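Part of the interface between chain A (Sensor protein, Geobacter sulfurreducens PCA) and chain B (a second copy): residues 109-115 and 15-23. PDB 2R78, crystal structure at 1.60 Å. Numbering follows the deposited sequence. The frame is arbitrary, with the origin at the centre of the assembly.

Chain A 109-115: ILGIARD
Chain B 15-23: ALFEHAIDG

The contact sets a β-strand of chain A, residues 109 to 114, against the last turn of a helix in chain B and the loop that follows it. The strand and helix 15-19 run at 45° to each other, signed crossing angle -45°, with their axes 9.8 Å apart at closest approach. Two pairs fix the register: the CA atoms of Leu A110 and Leu B16 are 7.6 Å apart, and those of Ile A112 and Ala B20 are 7.9 Å apart. Together the stretches bury 369 Å².

The strand is extended, with phi from -100° to -130° and psi from 119° to 152°, so its side chains alternate. Leu A110, Ile A112 and Arg A114 direct CA-to-CB toward chain B, while Ile A109 and Ala A113 stay out of reach and Gly A111 has no side chain to offer. One face of the strand therefore makes the whole contact, passing from apolar to charged.

Arg A114 covers the most surface. Its chi1 is m (-52°) and chi2 t (-178°), then chi3 sits between wells at 33° and chi4 is 98°. This path carries NH1 to 2.9 Å from Asp B22 OD1, a hydrogen bond with an N-H...acceptor angle of 156° that is also a salt bridge. The carboxylate oxygen lies at the guanidinium edge, near its plane, where N-H groups point. Asp B22 starts sideways, but chi1 m (-74°) and chi2 -17° bring its end nearer. Ile B21 completes the site: CG2 lies over one guanidinium face, and CD1 packs tightly on the aliphatic part of the arginine, 3.3 Å from Arg A114 CD. Ile B21 has chi1 m (-64°) and chi2 at 93°, between wells.

Leu A110, t/p (164°, 77°), meets the helix through CD2, which is 3.8 Å from Ala B15 CB, 4.0 Å from Leu B16 CB and 3.6 Å from Leu B16 N.

Between these sites, Ile A112, m/t (-59°, 160°), places CD1 3.8 Å from Leu B16 CD1. Leu B16 is t/p (-175°, 51°); its CA-to-CB bond points sideways, yet its end reaches the strand. The same Ile A112 CD1 is 4.2 Å from Ala B20 CA, where the chain leaves the helix.

The helical turn is held by His B19 N to Ala B15 O and Ala B20 N to Leu B16 O, both 2.8 Å. At Ala B20 phi/psi becomes -59°/141°, and the chain continues through Ile B21 (-80°/-35°) and Asp B22 (-69°/151°), bringing both residues to the arginine.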

# COMPACT_ATOMS: atom_id res chain seq x y z
N ILE A 109 9.27 10.35 6.34
CA ILE A 109 8.89 9.03 6.81
C ILE A 109 7.59 8.60 6.17
O ILE A 109 6.64 9.37 6.13
CB ILE A 109 8.73 9.02 8.35
CG1 ILE A 109 10.07 9.36 9.04
CG2 ILE A 109 8.19 7.67 8.85
CD1 ILE A 109 9.90 9.85 10.47
N LEU A 110 7.56 7.36 5.68
CA LEU A 110 6.34 6.74 5.18
C LEU A 110 5.78 5.83 6.27
O LEU A 110 6.47 4.94 6.77
CB LEU A 110 6.64 5.86 3.96
CG LEU A 110 5.56 4.84 3.53
CD1 LEU A 110 4.56 5.66 2.85
CD2 LEU A 110 6.14 3.71 2.62
N GLY A 111 4.53 6.05 6.62
CA GLY A 111 3.86 5.19 7.60
C GLY A 111 2.64 4.49 7.05
O GLY A 111 1.96 4.99 6.14
N ILE A 112 2.35 3.34 7.63
CA ILE A 112 1.17 2.54 7.29
C ILE A 112 0.50 2.20 8.59
O ILE A 112 1.16 1.84 9.59
CB ILE A 112 1.56 1.27 6.53
CG1 ILE A 112 2.29 1.63 5.24
CG2 ILE A 112 0.28 0.39 6.28
CD1 ILE A 112 3.12 0.46 4.66
N ALA A 113 -0.83 2.31 8.59
CA ALA A 113 -1.65 1.98 9.77
C ALA A 113 -2.64 0.90 9.34
O ALA A 113 -3.37 1.10 8.38
CB ALA A 113 -2.35 3.24 10.26
N ARG A 114 -2.57 -0.26 9.97
CA ARG A 114 -3.44 -1.40 9.61
C ARG A 114 -4.23 -1.86 10.81
O ARG A 114 -3.73 -1.82 11.92
CB ARG A 114 -2.60 -2.58 9.14
CG ARG A 114 -1.59 -2.28 8.05
CD ARG A 114 -0.79 -3.52 7.59
NE ARG A 114 -1.55 -4.77 7.65
CZ ARG A 114 -2.18 -5.37 6.62
NH1 ARG A 114 -2.18 -4.87 5.39
NH2 ARG A 114 -2.82 -6.51 6.85
N ASP A 115 -5.45 -2.35 10.59
CA ASP A 115 -6.21 -3.07 11.66
C ASP A 115 -5.51 -4.36 12.11
O ASP A 115 -5.55 -4.72 13.31
CB ASP A 115 -7.63 -3.40 11.20
CG ASP A 115 -8.48 -2.16 11.02
OD1 ASP A 115 -8.64 -1.39 12.01
OD2 ASP A 115 -9.00 -1.97 9.88
N ALA B 15 9.25 2.86 -1.85
CA ALA B 15 9.20 2.48 -0.44
C ALA B 15 7.93 1.67 -0.11
O ALA B 15 7.99 0.60 0.54
CB ALA B 15 9.28 3.74 0.46
N LEU B 16 6.79 2.18 -0.55
CA LEU B 16 5.51 1.53 -0.25
C LEU B 16 5.45 0.14 -0.91
O LEU B 16 4.97 -0.84 -0.31
CB LEU B 16 4.38 2.44 -0.72
CG LEU B 16 2.95 2.05 -0.40
CD1 LEU B 16 2.78 1.72 1.10
CD2 LEU B 16 1.98 3.15 -0.87
N PHE B 17 5.92 0.06 -2.15
CA PHE B 17 5.96 -1.22 -2.87
C PHE B 17 6.80 -2.24 -2.09
O PHE B 17 6.35 -3.35 -1.81
CB PHE B 17 6.53 -0.99 -4.26
CG PHE B 17 6.40 -2.16 -5.18
CD1 PHE B 17 5.19 -2.36 -5.88
CD2 PHE B 17 7.45 -3.02 -5.40
CE1 PHE B 17 5.06 -3.40 -6.76
CE2 PHE B 17 7.31 -4.09 -6.33
CZ PHE B 17 6.13 -4.26 -6.99
N GLU B 18 8.02 -1.84 -1.70
CA GLU B 18 8.88 -2.71 -0.90
C GLU B 18 8.25 -3.12 0.44
O GLU B 18 8.31 -4.29 0.83
CB GLU B 18 10.24 -2.04 -0.63
CG GLU B 18 11.07 -2.89 0.27
CD GLU B 18 12.48 -2.40 0.49
OE1 GLU B 18 12.83 -1.32 -0.03
OE2 GLU B 18 13.24 -3.13 1.21
N HIS B 19 7.66 -2.15 1.14
CA HIS B 19 7.32 -2.34 2.57
C HIS B 19 5.85 -2.69 2.86
O HIS B 19 5.49 -3.00 4.01
CB HIS B 19 7.75 -1.13 3.37
CG HIS B 19 9.23 -0.92 3.40
ND1 HIS B 19 10.11 -1.85 3.93
CD2 HIS B 19 9.99 0.12 2.96
CE1 HIS B 19 11.34 -1.39 3.81
NE2 HIS B 19 11.30 -0.19 3.25
N ALA B 20 4.99 -2.62 1.86
CA ALA B 20 3.56 -2.85 2.06
C ALA B 20 3.38 -4.26 2.63
O ALA B 20 4.10 -5.17 2.25
CB ALA B 20 2.79 -2.66 0.74
N ILE B 21 2.46 -4.44 3.57
CA ILE B 21 2.10 -5.80 4.05
C ILE B 21 1.14 -6.46 3.03
O ILE B 21 1.20 -7.67 2.77
CB ILE B 21 1.45 -5.75 5.45
CG1 ILE B 21 2.44 -5.22 6.49
CG2 ILE B 21 0.99 -7.14 5.87
CD1 ILE B 21 2.33 -3.75 6.69
N ASP B 22 0.28 -5.65 2.44
CA ASP B 22 -0.55 -6.13 1.34
C ASP B 22 0.29 -6.41 0.09
O ASP B 22 1.34 -5.81 -0.14
CB ASP B 22 -1.63 -5.13 0.98
CG ASP B 22 -2.75 -5.08 2.00
OD1 ASP B 22 -2.92 -6.01 2.84
OD2 ASP B 22 -3.50 -4.11 1.90
N GLY B 23 -0.20 -7.36 -0.69
CA GLY B 23 0.39 -7.65 -1.98
C GLY B 23 0.13 -6.53 -2.98
O GLY B 23 -0.95 -5.95 -3.01